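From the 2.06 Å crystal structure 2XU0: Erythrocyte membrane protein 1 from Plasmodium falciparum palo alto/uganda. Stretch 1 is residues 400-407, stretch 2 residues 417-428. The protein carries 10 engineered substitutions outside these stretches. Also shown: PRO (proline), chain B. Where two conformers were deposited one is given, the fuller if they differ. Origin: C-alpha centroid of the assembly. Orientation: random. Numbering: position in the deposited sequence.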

ATOM      1  N   MET A 400      -6.705 -17.236   6.387  1.00 29.29           N
ATOM      2  CA  MET A 400      -7.076 -17.066   7.784  1.00 30.53           C
ATOM      3  C   MET A 400      -8.166 -16.001   7.975  1.00 38.80           C
ATOM      4  O   MET A 400      -9.087 -16.250   8.735  1.00 38.33           O
ATOM      5  CB  MET A 400      -5.849 -16.726   8.629  1.00 33.01           C
ATOM      6  CG  MET A 400      -4.899 -17.908   8.796  1.00 37.14           C
ATOM      7  SD  MET A 400      -3.268 -17.388   9.353  1.00 40.41           S
ATOM      8  CE  MET A 400      -3.612 -17.041  11.086  1.00 37.09           C
ATOM      9  N   GLU A 401      -8.071 -14.828   7.270  1.00 36.25           N
ATOM     10  CA  GLU A 401      -9.085 -13.764   7.338  1.00 35.43           C
ATOM     11  C   GLU A 401     -10.414 -14.252   6.767  1.00 39.91           C
ATOM     12  O   GLU A 401     -11.451 -14.011   7.373  1.00 39.91           O
ATOM     13  CB  GLU A 401      -8.601 -12.448   6.664  1.00 35.71           C
ATOM     14  CG  GLU A 401      -7.424 -11.799   7.378  1.00 34.08           C
ATOM     15  CD  GLU A 401      -7.698 -11.428   8.827  1.00 51.81           C
ATOM     16  OE1 GLU A 401      -8.239 -10.327   9.067  1.00 48.09           O
ATOM     17  OE2 GLU A 401      -7.391 -12.241   9.726  1.00 49.60           O
ATOM     18  N   ILE A 402     -10.373 -14.966   5.629  1.00 37.97           N
ATOM     19  CA  ILE A 402     -11.537 -15.573   4.985  1.00 40.54           C
ATOM     20  C   ILE A 402     -12.186 -16.626   5.940  1.00 49.27           C
ATOM     21  O   ILE A 402     -13.411 -16.624   6.101  1.00 50.17           O
ATOM     22  CB  ILE A 402     -11.134 -16.173   3.600  1.00 44.26           C
ATOM     23  CG1 ILE A 402     -10.939 -15.088   2.517  1.00 43.64           C
ATOM     24  CG2 ILE A 402     -12.111 -17.275   3.125  1.00 47.28           C
ATOM     25  CD1 ILE A 402     -12.206 -14.244   2.091  1.00 48.06           C
ATOM     26  N   GLN A 403     -11.356 -17.499   6.571  1.00 46.97           N
ATOM     27  CA  GLN A 403     -11.794 -18.555   7.518  1.00 47.76           C
ATOM     28  C   GLN A 403     -12.403 -17.967   8.783  1.00 52.92           C
ATOM     29  O   GLN A 403     -13.378 -18.516   9.312  1.00 52.45           O
ATOM     30  CB  GLN A 403     -10.644 -19.520   7.898  1.00 48.85           C
ATOM     31  CG  GLN A 403     -10.186 -20.465   6.776  1.00 61.87           C
ATOM     32  CD  GLN A 403     -11.320 -21.194   6.093  1.00 82.81           C
ATOM     33  OE1 GLN A 403     -11.531 -21.052   4.886  1.00 79.36           O
ATOM     34  NE2 GLN A 403     -12.101 -21.954   6.852  1.00 73.46           N
ATOM     35  N   LYS A 404     -11.823 -16.854   9.267  1.00 49.57           N
ATOM     36  CA  LYS A 404     -12.319 -16.125  10.423  1.00 51.08           C
ATOM     37  C   LYS A 404     -13.760 -15.667  10.102  1.00 60.91           C
ATOM     38  O   LYS A 404     -14.635 -15.832  10.941  1.00 61.56           O
ATOM     39  CB  LYS A 404     -11.395 -14.935  10.724  1.00 53.15           C
ATOM     40  CG  LYS A 404     -11.925 -13.955  11.758  1.00 70.92           C
ATOM     41  CD  LYS A 404     -11.055 -12.716  11.870  1.00 83.74           C
ATOM     42  CE  LYS A 404     -11.228 -11.769  10.705  1.00 99.27           C
ATOM     43  NZ  LYS A 404     -10.540 -10.489  10.970  1.00104.93           N
ATOM     44  N   TRP A 405     -14.014 -15.186   8.861  1.00 60.66           N
ATOM     45  CA  TRP A 405     -15.338 -14.743   8.429  1.00 62.63           C
ATOM     46  C   TRP A 405     -16.365 -15.875   8.434  1.00 67.45           C
ATOM     47  O   TRP A 405     -17.483 -15.675   8.914  1.00 67.15           O
ATOM     48  CB  TRP A 405     -15.290 -14.056   7.045  1.00 62.50           C
ATOM     49  CG  TRP A 405     -16.659 -13.793   6.496  1.00 64.40           C
ATOM     50  CD1 TRP A 405     -17.538 -12.837   6.918  1.00 67.42           C
ATOM     51  CD2 TRP A 405     -17.370 -14.607   5.555  1.00 64.65           C
ATOM     52  NE1 TRP A 405     -18.745 -12.989   6.276  1.00 67.23           N
ATOM     53  CE2 TRP A 405     -18.675 -14.079   5.446  1.00 68.90           C
ATOM     54  CE3 TRP A 405     -17.037 -15.751   4.811  1.00 66.31           C
ATOM     55  CZ2 TRP A 405     -19.641 -14.638   4.600  1.00 68.64           C
ATOM     56  CZ3 TRP A 405     -17.995 -16.308   3.978  1.00 68.14           C
ATOM     57  CH2 TRP A 405     -19.281 -15.754   3.878  1.00 68.87           C
ATOM     58  N   LYS A 406     -15.992 -17.038   7.861  1.00 64.66           N
ATOM     59  CA  LYS A 406     -16.840 -18.224   7.754  1.00 65.27           C
ATOM     60  C   LYS A 406     -17.253 -18.755   9.124  1.00 71.20           C
ATOM     61  O   LYS A 406     -18.431 -19.059   9.332  1.00 70.39           O
ATOM     62  CB  LYS A 406     -16.121 -19.324   6.952  1.00 67.17           C
ATOM     63  CG  LYS A 406     -16.433 -19.303   5.466  1.00 80.11           C
ATOM     64  CD  LYS A 406     -15.317 -19.935   4.637  1.00 89.03           C
ATOM     65  CE  LYS A 406     -15.746 -20.254   3.219  1.00101.57           C
ATOM     66  NZ  LYS A 406     -16.002 -19.033   2.402  1.00110.51           N
ATOM     67  N   LYS A 407     -16.284 -18.824  10.061  1.00 68.87           N
ATOM     68  CA  LYS A 407     -16.467 -19.366  11.408  1.00 69.43           C
ATOM     69  C   LYS A 407     -16.983 -18.376  12.453  1.00 73.96           C
ATOM     70  O   LYS A 407     -17.523 -18.821  13.465  1.00 73.24           O
ATOM     71  CB  LYS A 407     -15.178 -20.056  11.904  1.00 72.20           C
ATOM     72  CG  LYS A 407     -14.802 -21.322  11.125  1.00 88.07           C
ATOM     73  CD  LYS A 407     -13.625 -22.063  11.764  1.00100.43           C
ATOM     74  CE  LYS A 407     -14.040 -23.153  12.733  1.00111.71           C
ATOM     75  NZ  LYS A 407     -12.867 -23.794  13.390  1.00117.66           N
ATOM     76  N   PHE A 417     -17.430  -6.630   4.866  1.00 35.57           N
ATOM     77  CA  PHE A 417     -16.518  -6.588   3.706  1.00 33.55           C
ATOM     78  C   PHE A 417     -16.193  -7.993   3.207  1.00 36.57           C
ATOM     79  O   PHE A 417     -16.319  -8.264   2.016  1.00 36.96           O
ATOM     80  CB  PHE A 417     -15.223  -5.832   4.030  1.00 33.24           C
ATOM     81  CG  PHE A 417     -14.497  -5.403   2.784  1.00 32.31           C
ATOM     82  CD1 PHE A 417     -14.561  -4.083   2.344  1.00 33.07           C
ATOM     83  CD2 PHE A 417     -13.683  -6.296   2.089  1.00 32.38           C
ATOM     84  CE1 PHE A 417     -13.862  -3.683   1.212  1.00 33.01           C
ATOM     85  CE2 PHE A 417     -12.989  -5.894   0.951  1.00 33.59           C
ATOM     86  CZ  PHE A 417     -13.102  -4.597   0.508  1.00 31.69           C
ATOM     87  N   TYR A 418     -15.777  -8.878   4.119  1.00 35.96           N
ATOM     88  CA  TYR A 418     -15.457 -10.267   3.781  1.00 36.90           C
ATOM     89  C   TYR A 418     -16.723 -11.003   3.280  1.00 44.21           C
ATOM     90  O   TYR A 418     -16.596 -11.837   2.388  1.00 43.80           O
ATOM     91  CB  TYR A 418     -14.693 -10.985   4.908  1.00 37.08           C
ATOM     92  CG  TYR A 418     -13.238 -10.565   4.993  1.00 38.99           C
ATOM     93  CD1 TYR A 418     -12.291 -11.070   4.104  1.00 40.82           C
ATOM     94  CD2 TYR A 418     -12.800  -9.685   5.979  1.00 39.56           C
ATOM     95  CE1 TYR A 418     -10.951 -10.669   4.167  1.00 41.62           C
ATOM     96  CE2 TYR A 418     -11.461  -9.302   6.068  1.00 39.57           C
ATOM     97  CZ  TYR A 418     -10.542  -9.787   5.153  1.00 42.66           C
ATOM     98  OH  TYR A 418      -9.227  -9.383   5.220  1.00 39.75           O
ATOM     99  N   GLU A 419     -17.944 -10.588   3.742  1.00 42.79           N
ATOM    100  CA  GLU A 419     -19.233 -11.133   3.257  1.00 43.78           C
ATOM    101  C   GLU A 419     -19.325 -10.820   1.740  1.00 47.21           C
ATOM    102  O   GLU A 419     -19.603 -11.712   0.949  1.00 47.24           O
ATOM    103  CB  GLU A 419     -20.426 -10.481   4.008  1.00 45.21           C
ATOM    104  CG  GLU A 419     -21.297 -11.452   4.793  0.50 54.50           C
ATOM    105  CD  GLU A 419     -21.488 -11.125   6.264  0.50 65.72           C
ATOM    106  OE1 GLU A 419     -22.038 -10.042   6.575  0.50 60.73           O
ATOM    107  OE2 GLU A 419     -21.136 -11.979   7.109  0.50 47.53           O
ATOM    108  N   ASN A 420     -19.017  -9.567   1.344  1.00 43.29           N
ATOM    109  CA  ASN A 420     -19.023  -9.127  -0.052  1.00 42.52           C
ATOM    110  C   ASN A 420     -17.987  -9.805  -0.937  1.00 46.09           C
ATOM    111  O   ASN A 420     -18.286 -10.039  -2.097  1.00 45.49           O
ATOM    112  CB  ASN A 420     -18.907  -7.618  -0.157  1.00 45.07           C
ATOM    113  CG  ASN A 420     -20.239  -6.942  -0.061  1.00 65.53           C
ATOM    114  OD1 ASN A 420     -20.946  -6.779  -1.063  1.00 63.43           O
ATOM    115  ND2 ASN A 420     -20.634  -6.579   1.157  1.00 51.60           N
ATOM    116  N   LEU A 421     -16.769 -10.084  -0.421  1.00 44.15           N
ATOM    117  CA  LEU A 421     -15.709 -10.782  -1.170  1.00 43.72           C
ATOM    118  C   LEU A 421     -16.172 -12.185  -1.519  1.00 49.82           C
ATOM    119  O   LEU A 421     -15.904 -12.672  -2.619  1.00 49.41           O
ATOM    120  CB  LEU A 421     -14.411 -10.906  -0.339  1.00 42.79           C
ATOM    121  CG  LEU A 421     -13.465  -9.736  -0.315  1.00 46.18           C
ATOM    122  CD1 LEU A 421     -12.369  -9.991   0.678  1.00 45.50           C
ATOM    123  CD2 LEU A 421     -12.869  -9.467  -1.707  1.00 46.93           C
ATOM    124  N   ASP A 422     -16.822 -12.836  -0.554  1.00 50.00           N
ATOM    125  CA  ASP A 422     -17.391 -14.178  -0.666  1.00 52.59           C
ATOM    126  C   ASP A 422     -18.495 -14.230  -1.713  1.00 58.27           C
ATOM    127  O   ASP A 422     -18.483 -15.152  -2.522  1.00 58.71           O
ATOM    128  CB  ASP A 422     -17.922 -14.657   0.688  1.00 55.69           C
ATOM    129  CG  ASP A 422     -18.634 -15.991   0.617  1.00 74.10           C
ATOM    130  OD1 ASP A 422     -17.942 -17.030   0.568  1.00 76.02           O
ATOM    131  OD2 ASP A 422     -19.884 -15.998   0.651  1.00 82.65           O
ATOM    132  N   LYS A 423     -19.432 -13.246  -1.705  1.00 54.96           N
ATOM    133  CA  LYS A 423     -20.536 -13.124  -2.664  1.00 55.33           C
ATOM    134  C   LYS A 423     -19.999 -13.106  -4.088  1.00 61.47           C
ATOM    135  O   LYS A 423     -20.588 -13.727  -4.973  1.00 61.33           O
ATOM    136  CB  LYS A 423     -21.392 -11.873  -2.385  1.00 57.73           C
ATOM    137  CG  LYS A 423     -22.531 -12.140  -1.405  1.00 74.66           C
ATOM    138  CD  LYS A 423     -23.269 -10.862  -1.023  1.00 85.19           C
ATOM    139  CE  LYS A 423     -24.052 -11.027   0.256  1.00 90.05           C
ATOM    140  NZ  LYS A 423     -24.402  -9.712   0.848  1.00 97.77           N
ATOM    141  N   LYS A 424     -18.843 -12.441  -4.289  1.00 58.59           N
ATOM    142  CA  LYS A 424     -18.116 -12.408  -5.554  1.00 58.17           C
ATOM    143  C   LYS A 424     -17.204 -13.667  -5.578  1.00 63.63           C
ATOM    144  O   LYS A 424     -17.353 -14.525  -4.709  1.00 63.67           O
ATOM    145  CB  LYS A 424     -17.377 -11.072  -5.696  1.00 59.61           C
ATOM    146  CG  LYS A 424     -18.333  -9.893  -5.540  1.00 67.02           C
ATOM    147  CD  LYS A 424     -17.659  -8.528  -5.585  1.00 76.32           C
ATOM    148  CE  LYS A 424     -18.672  -7.399  -5.607  1.00 87.84           C
ATOM    149  NZ  LYS A 424     -19.440  -7.292  -4.331  1.00 95.68           N
ATOM    150  N   SER A 425     -16.329 -13.850  -6.557  1.00 61.49           N
ATOM    151  CA  SER A 425     -15.550 -15.110  -6.554  1.00 62.00           C
ATOM    152  C   SER A 425     -14.438 -15.302  -5.461  1.00 62.34           C
ATOM    153  O   SER A 425     -13.994 -16.434  -5.216  1.00 62.08           O
ATOM    154  CB  SER A 425     -14.992 -15.395  -7.949  1.00 68.37           C
ATOM    155  OG  SER A 425     -14.259 -14.307  -8.493  1.00 78.64           O
ATOM    156  N   TYR A 426     -14.094 -14.221  -4.748  1.00 54.53           N
ATOM    157  CA  TYR A 426     -12.941 -14.060  -3.865  1.00 51.74           C
ATOM    158  C   TYR A 426     -12.767 -14.830  -2.546  1.00 59.06           C
ATOM    159  O   TYR A 426     -11.744 -14.644  -1.896  1.00 58.90           O
ATOM    160  CB  TYR A 426     -12.520 -12.592  -3.808  1.00 49.45           C
ATOM    161  CG  TYR A 426     -12.761 -11.919  -5.145  1.00 46.52           C
ATOM    162  CD1 TYR A 426     -12.080 -12.331  -6.289  1.00 47.98           C
ATOM    163  CD2 TYR A 426     -13.760 -10.962  -5.296  1.00 45.36           C
ATOM    164  CE1 TYR A 426     -12.382 -11.801  -7.542  1.00 46.15           C
ATOM    165  CE2 TYR A 426     -14.034 -10.390  -6.539  1.00 45.39           C
ATOM    166  CZ  TYR A 426     -13.354 -10.826  -7.661  1.00 49.53           C
ATOM    167  OH  TYR A 426     -13.618 -10.274  -8.897  1.00 53.74           O
ATOM    168  N   SER A 427     -13.631 -15.809  -2.235  1.00 59.06           N
ATOM    169  CA  SER A 427     -13.400 -16.660  -1.051  1.00 60.11           C
ATOM    170  C   SER A 427     -12.209 -17.601  -1.326  1.00 63.43           C
ATOM    171  O   SER A 427     -11.518 -18.030  -0.403  1.00 63.86           O
ATOM    172  CB  SER A 427     -14.641 -17.473  -0.710  1.00 65.78           C
ATOM    173  OG  SER A 427     -15.410 -16.799   0.272  1.00 78.64           O
ATOM    174  N   THR A 428     -11.977 -17.897  -2.613  1.00 58.65           N
ATOM    175  CA  THR A 428     -10.872 -18.697  -3.136  1.00 57.22           C
ATOM    176  C   THR A 428      -9.658 -17.767  -3.186  1.00 56.38           C
ATOM    177  O   THR A 428      -9.775 -16.655  -3.713  1.00 56.43           O
ATOM    178  CB  THR A 428     -11.236 -19.196  -4.557  1.00 70.85           C
ATOM    179  OG1 THR A 428     -12.592 -19.655  -4.596  1.00 68.98           O
ATOM    180  CG2 THR A 428     -10.306 -20.284  -5.057  1.00 73.38           C
TER
HETATM  181  N   PRO B1493      -2.422 -21.110  10.605  1.00 41.47           N
HETATM  182  CA  PRO B1493      -1.123 -21.648  10.161  1.00 39.80           C
HETATM  183  C   PRO B1493      -0.034 -20.573  10.171  1.00 34.08           C
HETATM  184  O   PRO B1493      -0.380 -19.370   9.994  1.00 34.51           O
HETATM  185  CB  PRO B1493      -1.411 -22.154   8.729  1.00 41.76           C
HETATM  186  CG  PRO B1493      -2.665 -21.430   8.285  1.00 46.32           C
HETATM  187  CD  PRO B1493      -3.454 -21.186   9.545  1.00 42.94           C
HETATM  188  OXT PRO B1493       1.160 -20.936  10.303  1.00 46.24           O
HETATM  189  O   HOH W   1      -8.639  -8.203   7.472  1.00 44.24           O

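Two helical segments of one chain, residues 400-407 and 417-423, cross nearly at right angles (101° between their N-to-C directions, axes 9.9 Å apart at closest approach), and the turn that follows the second helix adds to the contact; together the stretches bury 521 Å², both sides summed. At the start of stretch 2, Phe417 points away from stretch 1 and takes no part. Tyr418 opens the contact: its CA lies 6.5 Å from the CA of Trp405, and its side chain, pointing toward stretch 1 with chi1 in the m well, lies against Glu401, Ile402 and Trp405 of the first helix. Its CB packs 3.8 Å from Trp405 CG. Farther out, the Tyr418 ring lies with one face under the backbone of Glu401, while Ile402 CD1 sits at the ring edge, 3.8 Å from Tyr418 CD1. A tyrosine suits this buried place because the ring supplies apolar surface along its length and carries a hydroxyl to its tip. That hydroxyl reaches Glu401, with Tyr418 OH 3.4 Å from Glu401 CB, and water 1 joins the two side chains, its oxygen 2.7 Å from Glu401 OE1, to which it donates, and 2.6 Å from Tyr418 OH. Glu401 OE1 also accepts a salt-bridging hydrogen bond from Lys404 NZ at 3.0 Å, within the first helix, so the carboxylate is matched by both water and charge.

Glu419 accepts a direct hydrogen bond across the interface. Its CA-to-CB bond points sideways, but the chain bends so that its end comes nearer, and Trp405 NE1 donates to Glu419 OE2 at 2.7 Å with an N-H...O angle of 153°. Trp405, chi1 in the t well, lays one face of its indole against the backbone of Tyr418 and Glu419, and so combines broad packing with a polar edge atom that a carboxylate can satisfy. Asn420, one residue on, points away. Leu421 contributes little, its CD1 4.5 Å from Ile402 CD1, a marginal apolar contact.

Asp422, on the next turn of the helix from Tyr418, points toward stretch 1 again. Its OD2 comes within 3.3 Å of Trp405 CH2, and its OD1 forms a salt bridge with Lys406 NZ at 3.3 Å. The lysine is well suited to this exposed margin: its CB points sideways, yet its long chain brings the ammonium to the acid. The same Asp422 OD1 accepts a hydrogen bond from Ser427 OG at 2.6 Å, tying the helix to the turn beyond it.

Lys423, Lys424 and Ser425 make no contact with stretch 1. Lys424 leaves helical geometry, and a type I turn from Ser425 to Thr428 brings the backbone back beside Ile402, with Ile402 CA 6.4 Å from Ser427 CA. The buried Ile402 fills the space here, with CD1 4.0 Å from Tyr426 O and CG2 3.7 Å from Ser427 O. The small Ser427 side chain also places its OG 3.1 Å from Lys406 NZ. Thr428 points away, ending the contact.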